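Local structure of protein-S-isoprenylcysteine O-methyltransferase (Tribolium castaneum, 5V7P) at residues Lys7-Ser12 with Phe102-Phe107; Gly15-Phe20 with Val74-Leu79; Ile66-Leu71 with Asp121-Asn126. The protein methylates the carboxyl group of C-terminal isoprenylated cysteines in proteins, using S-adenosyl-L-methionine as methyl donor, and is an integral membrane enzyme. One frame throughout, in Å; residues are numbered along the deposited sequence.

Contact 1 of 3, residues Lys7-Ser12 with Phe102-Phe107. With MPG ([(Z)-octadec-9-enyl] (2R)-2,3-bis(oxidanyl)propanoate), chain T.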
loop_
_atom_site.group_PDB
_atom_site.type_symbol
_atom_site.label_atom_id
_atom_site.label_comp_id
_atom_site.label_asym_id
_atom_site.label_seq_id
_atom_site.Cartn_x
_atom_site.Cartn_y
_atom_site.Cartn_z
ATOM N N LYS A 7 11.153 17.205 4.317
ATOM C CA LYS A 7 11.028 18.264 5.312
ATOM C C LYS A 7 9.647 18.903 5.278
ATOM O O LYS A 7 9.125 19.303 6.324
ATOM C CB LYS A 7 12.110 19.322 5.099
ATOM C CG LYS A 7 13.526 18.825 5.345
ATOM C CD LYS A 7 14.491 19.983 5.549
ATOM C CE LYS A 7 15.930 19.502 5.670
ATOM N NZ LYS A 7 16.885 20.617 5.924
ATOM N N ILE A 8 9.041 19.009 4.093
ATOM C CA ILE A 8 7.687 19.551 3.993
ATOM C C ILE A 8 6.720 18.698 4.803
ATOM O O ILE A 8 5.908 19.214 5.580
ATOM C CB ILE A 8 7.256 19.647 2.517
ATOM C CG1 ILE A 8 8.203 20.561 1.725
ATOM C CG2 ILE A 8 5.811 20.131 2.397
ATOM C CD1 ILE A 8 8.459 21.908 2.358
ATOM N N SER A 9 6.799 17.376 4.643
ATOM C CA SER A 9 5.889 16.496 5.365
ATOM C C SER A 9 6.134 16.562 6.867
ATOM O O SER A 9 5.186 16.509 7.660
ATOM C CB SER A 9 6.038 15.063 4.859
ATOM O OG SER A 9 7.304 14.527 5.204
ATOM N N LEU A 10 7.396 16.685 7.281
ATOM C CA LEU A 10 7.705 16.702 8.708
ATOM C C LEU A 10 7.245 18.002 9.355
ATOM O O LEU A 10 6.689 17.989 10.460
ATOM C CB LEU A 10 9.207 16.478 8.914
ATOM C CG LEU A 10 9.733 16.063 10.295
ATOM C CD1 LEU A 10 9.790 17.242 11.259
ATOM C CD2 LEU A 10 8.916 14.920 10.895
ATOM N N GLN A 11 7.456 19.134 8.682
ATOM C CA GLN A 11 6.986 20.406 9.218
ATOM C C GLN A 11 5.468 20.425 9.337
ATOM O O GLN A 11 4.920 20.861 10.357
ATOM C CB GLN A 11 7.465 21.554 8.332
ATOM C CG GLN A 11 8.969 21.762 8.337
ATOM C CD GLN A 11 9.423 22.751 7.281
ATOM O OE1 GLN A 11 8.948 22.727 6.145
ATOM N NE2 GLN A 11 10.342 23.633 7.654
ATOM N N SER A 12 4.768 19.952 8.304
ATOM C CA SER A 12 3.309 19.991 8.313
ATOM C C SER A 12 2.732 18.994 9.310
ATOM O O SER A 12 1.740 19.289 9.987
ATOM C CB SER A 12 2.775 19.714 6.908
ATOM O OG SER A 12 3.382 20.571 5.960
ATOM N N PHE A 102 1.219 4.976 10.790
ATOM C CA PHE A 102 1.640 4.060 9.737
ATOM C C PHE A 102 1.811 4.794 8.414
ATOM O O PHE A 102 2.867 4.714 7.776
ATOM C CB PHE A 102 0.630 2.925 9.581
ATOM C CG PHE A 102 0.911 2.034 8.404
ATOM C CD1 PHE A 102 1.757 0.946 8.533
ATOM C CD2 PHE A 102 0.344 2.295 7.167
ATOM C CE1 PHE A 102 2.025 0.129 7.454
ATOM C CE2 PHE A 102 0.610 1.481 6.082
ATOM C CZ PHE A 102 1.452 0.397 6.226
ATOM N N HIS A 103 0.777 5.519 7.986
ATOM C CA HIS A 103 0.800 6.128 6.662
ATOM C C HIS A 103 1.834 7.244 6.575
ATOM O O HIS A 103 2.491 7.404 5.541
ATOM C CB HIS A 103 -0.593 6.644 6.301
ATOM C CG HIS A 103 -1.585 5.554 6.029
ATOM N ND1 HIS A 103 -1.552 4.790 4.882
ATOM C CD2 HIS A 103 -2.630 5.095 6.757
ATOM C CE1 HIS A 103 -2.536 3.909 4.915
ATOM N NE2 HIS A 103 -3.205 4.073 6.041
ATOM N N TYR A 104 2.003 8.025 7.644
ATOM C CA TYR A 104 2.985 9.103 7.596
ATOM C C TYR A 104 4.405 8.556 7.645
ATOM O O TYR A 104 5.244 8.901 6.805
ATOM C CB TYR A 104 2.777 10.095 8.737
ATOM C CG TYR A 104 3.917 11.083 8.779
ATOM C CD1 TYR A 104 4.078 12.017 7.765
ATOM C CD2 TYR A 104 4.857 11.051 9.797
ATOM C CE1 TYR A 104 5.126 12.904 7.777
ATOM C CE2 TYR A 104 5.911 11.940 9.818
ATOM C CZ TYR A 104 6.038 12.864 8.803
ATOM O OH TYR A 104 7.083 13.751 8.806
ATOM N N SER A 105 4.703 7.718 8.643
ATOM C CA SER A 105 6.037 7.141 8.744
ATOM C C SER A 105 6.414 6.390 7.474
ATOM O O SER A 105 7.600 6.295 7.136
ATOM C CB SER A 105 6.114 6.212 9.956
ATOM O OG SER A 105 5.162 5.167 9.856
ATOM N N GLU A 106 5.421 5.855 6.760
ATOM C CA GLU A 106 5.688 5.224 5.472
ATOM C C GLU A 106 6.222 6.240 4.469
ATOM O O GLU A 106 7.161 5.950 3.717
ATOM C CB GLU A 106 4.412 4.570 4.943
ATOM C CG GLU A 106 4.635 3.618 3.788
ATOM C CD GLU A 106 5.179 2.275 4.228
ATOM O OE1 GLU A 106 5.641 1.509 3.355
ATOM O OE2 GLU A 106 5.140 1.976 5.441
ATOM N N PHE A 107 5.632 7.438 4.441
ATOM C CA PHE A 107 6.141 8.501 3.582
ATOM C C PHE A 107 7.536 8.930 4.013
ATOM O O PHE A 107 8.428 9.104 3.176
ATOM C CB PHE A 107 5.185 9.695 3.611
ATOM C CG PHE A 107 5.626 10.852 2.759
ATOM C CD1 PHE A 107 6.531 11.786 3.242
ATOM C CD2 PHE A 107 5.128 11.015 1.478
ATOM C CE1 PHE A 107 6.937 12.850 2.458
ATOM C CE2 PHE A 107 5.529 12.079 0.693
ATOM C CZ PHE A 107 6.435 12.997 1.186
HETATM C C2 MPG T . 10.955 24.841 4.311
HETATM C C3 MPG T . 10.250 25.829 3.380
HETATM C C4 MPG T . 9.574 26.954 4.162
HETATM C C5 MPG T . 8.474 26.381 5.054
HETATM C C6 MPG T . 7.180 27.180 4.910
HETATM C C7 MPG T . 6.450 27.200 6.254
HETATM C C8 MPG T . 4.933 27.125 6.062
HETATM C C9 MPG T . 4.298 26.162 7.062
HETATM C C10 MPG T . 4.701 24.910 7.129
HETATM C C11 MPG T . 4.071 23.937 8.122
HETATM C C12 MPG T . 4.312 24.403 9.556
HETATM C C13 MPG T . 2.981 24.428 10.306
HETATM O O1 MPG T . 12.608 23.166 3.878
HETATM C C1 MPG T . 11.330 23.599 3.508
HETATM C CXD MPG T . 14.753 23.348 2.553
HETATM O O2 MPG T . 15.094 23.189 1.204
HETATM C C21 MPG T . 15.803 22.663 3.423
HETATM O O3 MPG T . 15.617 23.035 4.762
HETATM O O4 MPG T . 12.986 21.856 2.098
HETATM C CX3 MPG T . 13.388 22.717 2.807
#
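Y104 reaches L10 and S9 with the outer end of its phenol. Its OH lies 3.0 Å from CD2 of L10, a short approach, and that methyl sits at the ring edge, near its plane. The L10 backbone N is 3.3 Å from OH of Y104, but the angle is too poor to count as a bond. Beside this pair, OG of S9 comes to 3.2 Å from CE1 of F107; this is a packing contact, oblique to the ring, and the hydroxyl's hydrogen bond is made to the backbone O of G6.

The axes of segments 7-12 and 102-107 come no closer than 10.8 Å and run roughly antiparallel, at 148°, so the two aromatic side chains have to span the gap between backbones. Both start with CG anti to the backbone N (chi1 172° in Y104), a setting that sends the rings outward to helix 4-29.

On the far side of that helix, the extended chain of K7 brings NZ to within 3.0 Å of O3 of the lipid headgroup, to which it donates a hydrogen bond. With a methionine at K7, O3 would probably be left without its charged donor and the headgroup freer to turn.

Helix 59-84 flanks both segments: I8 and S12 rest on A65, Y104 on L71 and F107 on I64, while F102 and E106 face helix 156-180.

Contact 2 of 3, residues Gly15-Phe20 with Val74-Leu79. With MPG ([(Z)-octadec-9-enyl] (2R)-2,3-bis(oxidanyl)propanoate), chain Z.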
loop_
_atom_site.group_PDB
_atom_site.type_symbol
_atom_site.label_atom_id
_atom_site.label_comp_id
_atom_site.label_asym_id
_atom_site.label_seq_id
_atom_site.Cartn_x
_atom_site.Cartn_y
_atom_site.Cartn_z
ATOM N N GLY A 15 3.669 20.335 12.924
ATOM C CA GLY A 15 2.957 21.589 13.109
ATOM C C GLY A 15 1.467 21.380 13.290
ATOM O O GLY A 15 0.855 21.932 14.207
ATOM N N SER A 16 0.861 20.575 12.414
ATOM C CA SER A 16 -0.554 20.254 12.563
ATOM C C SER A 16 -0.808 19.512 13.868
ATOM O O SER A 16 -1.799 19.771 14.558
ATOM C CB SER A 16 -1.032 19.426 11.370
ATOM O OG SER A 16 -2.393 19.058 11.516
ATOM N N SER A 17 0.085 18.588 14.228
ATOM C CA SER A 17 -0.055 17.880 15.496
ATOM C C SER A 17 0.007 18.846 16.672
ATOM O O SER A 17 -0.733 18.693 17.651
ATOM C CB SER A 17 1.030 16.812 15.623
ATOM O OG SER A 17 0.826 15.759 14.697
ATOM N N LEU A 18 0.885 19.847 16.595
ATOM C CA LEU A 18 0.998 20.816 17.681
ATOM C C LEU A 18 -0.241 21.699 17.759
ATOM O O LEU A 18 -0.737 21.985 18.855
ATOM C CB LEU A 18 2.253 21.666 17.492
ATOM C CG LEU A 18 2.619 22.605 18.645
ATOM C CD1 LEU A 18 3.085 21.811 19.856
ATOM C CD2 LEU A 18 3.685 23.602 18.208
ATOM N N VAL A 19 -0.756 22.134 16.607
ATOM C CA VAL A 19 -1.932 23.003 16.589
ATOM C C VAL A 19 -3.102 22.323 17.290
ATOM O O VAL A 19 -3.683 22.859 18.242
ATOM C CB VAL A 19 -2.289 23.391 15.143
ATOM C CG1 VAL A 19 -3.694 23.991 15.051
ATOM C CG2 VAL A 19 -1.268 24.380 14.600
ATOM N N PHE A 20 -3.469 21.128 16.826
ATOM C CA PHE A 20 -4.636 20.454 17.377
ATOM C C PHE A 20 -4.373 19.886 18.764
ATOM O O PHE A 20 -5.324 19.681 19.525
ATOM C CB PHE A 20 -5.100 19.362 16.413
ATOM C CG PHE A 20 -5.599 19.901 15.107
ATOM C CD1 PHE A 20 -6.874 20.432 15.008
ATOM C CD2 PHE A 20 -4.791 19.899 13.983
ATOM C CE1 PHE A 20 -7.338 20.942 13.809
ATOM C CE2 PHE A 20 -5.249 20.408 12.782
ATOM C CZ PHE A 20 -6.526 20.929 12.696
ATOM N N VAL A 74 -5.316 13.348 12.565
ATOM C CA VAL A 74 -5.843 12.056 12.992
ATOM C C VAL A 74 -5.072 11.536 14.199
ATOM O O VAL A 74 -5.655 10.953 15.121
ATOM C CB VAL A 74 -5.805 11.061 11.819
ATOM C CG1 VAL A 74 -6.253 9.674 12.262
ATOM C CG2 VAL A 74 -6.680 11.564 10.676
ATOM N N LEU A 75 -3.755 11.735 14.212
ATOM C CA LEU A 75 -2.943 11.278 15.335
ATOM C C LEU A 75 -3.428 11.888 16.647
ATOM O O LEU A 75 -3.737 11.171 17.606
ATOM C CB LEU A 75 -1.474 11.621 15.086
ATOM C CG LEU A 75 -0.511 11.391 16.255
ATOM C CD1 LEU A 75 -0.561 9.947 16.735
ATOM C CD2 LEU A 75 0.903 11.769 15.852
ATOM N N VAL A 76 -3.498 13.219 16.707
ATOM C CA VAL A 76 -3.871 13.890 17.949
ATOM C C VAL A 76 -5.304 13.544 18.339
ATOM O O VAL A 76 -5.593 13.259 19.506
ATOM C CB VAL A 76 -3.670 15.411 17.810
ATOM C CG1 VAL A 76 -4.322 16.169 18.972
ATOM C CG2 VAL A 76 -2.183 15.733 17.740
ATOM N N LEU A 77 -6.223 13.572 17.373
ATOM C CA LEU A 77 -7.607 13.222 17.672
ATOM C C LEU A 77 -7.713 11.795 18.189
ATOM O O LEU A 77 -8.526 11.506 19.075
ATOM C CB LEU A 77 -8.480 13.413 16.431
ATOM C CG LEU A 77 -9.368 14.660 16.429
ATOM C CD1 LEU A 77 -8.562 15.926 16.702
ATOM C CD2 LEU A 77 -10.107 14.769 15.103
ATOM N N GLY A 78 -6.895 10.887 17.654
ATOM C CA GLY A 78 -6.901 9.523 18.154
ATOM C C GLY A 78 -6.497 9.447 19.614
ATOM O O GLY A 78 -7.179 8.822 20.430
ATOM N N LEU A 79 -5.379 10.087 19.962
ATOM C CA LEU A 79 -4.944 10.118 21.355
ATOM C C LEU A 79 -5.946 10.868 22.222
ATOM O O LEU A 79 -6.176 10.503 23.381
ATOM C CB LEU A 79 -3.562 10.762 21.453
ATOM C CG LEU A 79 -2.419 9.998 20.781
ATOM C CD1 LEU A 79 -1.167 10.860 20.710
ATOM C CD2 LEU A 79 -2.130 8.701 21.525
HETATM C C2 MPG Z . -6.530 27.994 19.573
HETATM C C3 MPG Z . -5.571 26.871 19.180
HETATM C C4 MPG Z . -4.911 27.211 17.846
HETATM C C5 MPG Z . -3.826 28.260 18.079
HETATM C C6 MPG Z . -2.781 28.175 16.970
HETATM C C7 MPG Z . -1.388 28.139 17.594
HETATM C C8 MPG Z . -1.173 26.795 18.288
HETATM C C9 MPG Z . 0.191 26.792 18.973
HETATM C C10 MPG Z . 1.287 26.577 18.275
HETATM C C11 MPG Z . 1.206 26.325 16.771
HETATM O O1 MPG Z . -8.158 27.329 21.182
HETATM C C1 MPG Z . -7.920 27.410 19.807
HETATM C CXD MPG Z . -10.634 27.768 20.876
HETATM O O2 MPG Z . -11.580 28.675 21.364
HETATM C C21 MPG Z . -11.124 26.345 21.128
HETATM O O3 MPG Z . -10.043 25.515 21.451
HETATM O O4 MPG Z . -9.259 28.758 22.511
HETATM C CX3 MPG Z . -9.310 28.004 21.598
#
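V76 has more surface buried here than any other residue, and its forked side chain divides between S17 and F20. CG2 lies 3.3 Å from the backbone O of S17 and 4.0 Å from its CB, whereas CG1 comes to 3.7 Å from the backbone O of F20. The fork follows from chi1 (168°): CG1 is anti to the backbone N and CG2 lies beside it, which spreads the methyls over residues one helical turn apart. Beyond this contact, V76 also touches C24 further along helix 4-29 and has undecane about 4 Å from its side chain.

S17 and V76 are the nearest pair of backbones, their CA atoms 6.0 Å apart, consistent with a serine being small enough for a methyl to rest on its main chain. OG of S17 bonds to the backbone O of F13 and touches the opposing helix through CD2 of L75, at 4.2 Å.

Segments 15-20 and 74-79, on helices 4-29 and 59-84, run in roughly the same direction, crossing at -37° with axes 8.9 Å apart at closest approach. The shared direction is as expected for the first and third helices of an up-and-down transmembrane bundle, where helix 35-56 makes the return pass.

F20 meets V76 through CB, 4.2 Å from CG1. With its CG anti to the carbonyl carbon (chi1 -65°), the ring leads away to V42 and Y45 of helix 35-56. On another side of helix 4-29, CD2 of L18 and CG2 of V19 touch the lipid chain at C10 and C11.

Contact 3 of 3, residues Ile66-Leu71 with Asp121-Asn126. With MPG ([(Z)-octadec-9-enyl] (2R)-2,3-bis(oxidanyl)propanoate), chain B.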
loop_
_atom_site.group_PDB
_atom_site.type_symbol
_atom_site.label_atom_id
_atom_site.label_comp_id
_atom_site.label_asym_id
_atom_site.label_seq_id
_atom_site.Cartn_x
_atom_site.Cartn_y
_atom_site.Cartn_z
ATOM N N ILE A 66 -0.623 18.905 2.872
ATOM C CA ILE A 66 -1.975 18.773 3.407
ATOM C C ILE A 66 -2.235 17.346 3.869
ATOM O O ILE A 66 -2.956 17.125 4.850
ATOM C CB ILE A 66 -3.018 19.229 2.367
ATOM C CG1 ILE A 66 -4.400 19.368 3.011
ATOM C CG2 ILE A 66 -3.084 18.263 1.187
ATOM C CD1 ILE A 66 -4.512 20.496 4.020
ATOM N N ARG A 67 -1.662 16.356 3.183
ATOM C CA ARG A 67 -1.818 14.975 3.627
ATOM C C ARG A 67 -1.086 14.740 4.941
ATOM O O ARG A 67 -1.621 14.093 5.850
ATOM C CB ARG A 67 -1.319 14.021 2.543
ATOM C CG ARG A 67 -2.255 13.924 1.354
ATOM C CD ARG A 67 -1.612 13.235 0.167
ATOM N NE ARG A 67 -2.581 12.990 -0.897
ATOM C CZ ARG A 67 -3.045 13.923 -1.724
ATOM N NH1 ARG A 67 -2.633 15.181 -1.617
ATOM N NH2 ARG A 67 -3.927 13.601 -2.659
ATOM N N ALA A 68 0.134 15.268 5.066
ATOM C CA ALA A 68 0.870 15.141 6.318
ATOM C C ALA A 68 0.137 15.843 7.454
ATOM O O ALA A 68 0.057 15.319 8.571
ATOM C CB ALA A 68 2.281 15.706 6.159
ATOM N N ALA A 69 -0.409 17.031 7.186
ATOM C CA ALA A 69 -1.172 17.742 8.206
ATOM C C ALA A 69 -2.424 16.967 8.593
ATOM O O ALA A 69 -2.791 16.911 9.773
ATOM C CB ALA A 69 -1.541 19.138 7.706
ATOM N N PHE A 70 -3.098 16.366 7.611
ATOM C CA PHE A 70 -4.287 15.575 7.905
ATOM C C PHE A 70 -3.948 14.395 8.805
ATOM O O PHE A 70 -4.692 14.089 9.745
ATOM C CB PHE A 70 -4.928 15.093 6.603
ATOM C CG PHE A 70 -5.951 14.010 6.794
ATOM C CD1 PHE A 70 -7.232 14.315 7.225
ATOM C CD2 PHE A 70 -5.633 12.687 6.539
ATOM C CE1 PHE A 70 -8.175 13.319 7.400
ATOM C CE2 PHE A 70 -6.570 11.686 6.713
ATOM C CZ PHE A 70 -7.844 12.003 7.144
ATOM N N LEU A 71 -2.822 13.730 8.543
ATOM C CA LEU A 71 -2.423 12.595 9.369
ATOM C C LEU A 71 -2.042 13.034 10.777
ATOM O O LEU A 71 -2.289 12.299 11.742
ATOM C CB LEU A 71 -1.266 11.851 8.705
ATOM C CG LEU A 71 -1.618 11.144 7.394
ATOM C CD1 LEU A 71 -0.358 10.710 6.658
ATOM C CD2 LEU A 71 -2.520 9.946 7.654
ATOM N N ASP A 121 1.799 9.108 -3.421
ATOM C CA ASP A 121 1.634 7.663 -3.348
ATOM C C ASP A 121 2.456 7.053 -2.222
ATOM O O ASP A 121 2.132 5.955 -1.756
ATOM C CB ASP A 121 2.027 7.026 -4.680
ATOM C CG ASP A 121 1.308 7.649 -5.859
ATOM O OD1 ASP A 121 0.081 7.856 -5.764
ATOM O OD2 ASP A 121 1.972 7.940 -6.877
ATOM N N SER A 122 3.509 7.741 -1.774
ATOM C CA SER A 122 4.340 7.226 -0.694
ATOM C C SER A 122 3.600 7.182 0.637
ATOM O O SER A 122 4.021 6.451 1.540
ATOM C CB SER A 122 5.608 8.070 -0.568
ATOM O OG SER A 122 6.359 8.032 -1.769
ATOM N N PHE A 123 2.516 7.950 0.786
ATOM C CA PHE A 123 1.636 7.787 1.938
ATOM C C PHE A 123 0.856 6.480 1.886
ATOM O O PHE A 123 0.147 6.161 2.848
ATOM C CB PHE A 123 0.663 8.962 2.035
ATOM C CG PHE A 123 1.313 10.258 2.423
ATOM C CD1 PHE A 123 1.723 10.477 3.726
ATOM C CD2 PHE A 123 1.504 11.263 1.489
ATOM C CE1 PHE A 123 2.317 11.668 4.089
ATOM C CE2 PHE A 123 2.098 12.459 1.849
ATOM C CZ PHE A 123 2.504 12.660 3.150
ATOM N N VAL A 124 0.952 5.743 0.778
ATOM C CA VAL A 124 0.427 4.386 0.637
ATOM C C VAL A 124 -1.041 4.307 1.046
ATOM O O VAL A 124 -1.486 3.308 1.621
ATOM C CB VAL A 124 1.299 3.383 1.427
ATOM C CG1 VAL A 124 1.050 3.406 2.948
ATOM C CG2 VAL A 124 1.135 1.982 0.872
ATOM N N ILE A 125 -1.814 5.335 0.710
ATOM C CA ILE A 125 -3.239 5.370 1.027
ATOM C C ILE A 125 -4.035 4.850 -0.166
ATOM O O ILE A 125 -3.865 5.319 -1.296
ATOM C CB ILE A 125 -3.685 6.792 1.412
ATOM C CG1 ILE A 125 -2.775 7.358 2.509
ATOM C CG2 ILE A 125 -5.139 6.775 1.881
ATOM C CD1 ILE A 125 -3.087 8.790 2.919
ATOM N N ASN A 126 -4.895 3.868 0.089
ATOM C CA ASN A 126 -5.863 3.359 -0.877
ATOM C C ASN A 126 -7.237 3.766 -0.368
ATOM O O ASN A 126 -7.601 3.378 0.746
ATOM C CB ASN A 126 -5.752 1.839 -1.008
ATOM C CG ASN A 126 -5.463 1.382 -2.421
ATOM O OD1 ASN A 126 -5.309 2.190 -3.334
ATOM N ND2 ASN A 126 -5.373 0.070 -2.605
HETATM C C2 MPG B . -8.059 -4.020 4.859
HETATM C C3 MPG B . -7.103 -5.086 5.380
HETATM C C4 MPG B . -5.902 -5.255 4.454
HETATM C C5 MPG B . -4.863 -6.108 5.146
HETATM C C6 MPG B . -3.739 -6.408 4.167
HETATM C C7 MPG B . -2.972 -5.158 3.746
HETATM C C8 MPG B . -2.609 -5.335 2.282
HETATM C C9 MPG B . -1.509 -4.340 1.921
HETATM C C10 MPG B . -1.684 -3.334 1.096
HETATM C C11 MPG B . -3.010 -3.038 0.393
HETATM C C12 MPG B . -3.126 -1.541 0.151
HETATM C C13 MPG B . -2.123 -1.092 -0.905
HETATM C C14 MPG B . -1.902 0.405 -0.740
HETATM C C15 MPG B . -1.106 0.951 -1.923
HETATM C C16 MPG B . -1.819 2.157 -2.530
HETATM O O1 MPG B . -7.583 -2.044 6.084
HETATM C C1 MPG B . -7.417 -2.634 4.835
HETATM C CXD MPG B . -6.446 -0.874 7.989
HETATM O O2 MPG B . -5.909 -1.430 9.155
HETATM C C21 MPG B . -7.880 -0.402 8.273
HETATM O O3 MPG B . -8.303 -0.875 9.520
HETATM O O4 MPG B . -5.488 -2.600 6.705
HETATM C CX3 MPG B . -6.443 -1.918 6.880
#
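F123 inserts its ring against one turn of helix 59-84, and R67 supplies the CH-pi part of the contact. CB of R67 stands 4.1 Å from the centroid of the F123 ring and 22° off the ring normal, so it lies over the face, displaced somewhat toward the rim. Further along the same chain, CD of R67 keeps 3.9 Å from CD2 of F123. The guanidinium plane is turned 28° from the ring, and its NH1 is hydrogen-bonded to the backbone O of A63; the aliphatic carbons, then, do the touching.

Apolar packing continues along the helix. CD1 of L71 approaches CD1 of F123 at 3.6 Å, and CB of A68 lies 4.3 Å from CZ of F123. These three residues, spaced over one turn, line the surface the ring rests on, R67 over one face and L71 obliquely at CD1 and CE1.

The ring is presented by a 3-10 turn in the segment that joins helix 90-113 to helix 129-148. V124 N donates to D121 O at 2.8 Å, and V124 itself has a left-handed backbone conformation (phi 52°), after which the chain straightens.

Lipid contacts lie on the other side of this segment. CG2 of V124 is 3.7 Å from C15 of the lipid's octadecenyl chain, and OD1 of N126 is 3.6 Å from its C16. ND2 of N126 is hydrogen-bonded to the backbone of the other protein chain in the assembly.

In the fold
Contacts 1 and 3 are the closest pair, their centres 8 Å apart, and they share an aromatic core: the rings of F107 and F123 stack, with CD2 of F107 3.4 Å from CE2 of F123. A probable hydrogen bond, 3.0 Å from H103 ND1 to F123 O, ties helix 90-113 to the 3-10 turn. Contact 2 lies further off, 13 Å from contact 1 and 14 Å from contact 3, centre to centre; S16 OG to A69 O, 2.8 Å and also probably a hydrogen bond, links it to contact 3. All three lie away from the annotated S-adenosyl-L-methionine sites, though each includes residues touching a bound lipid.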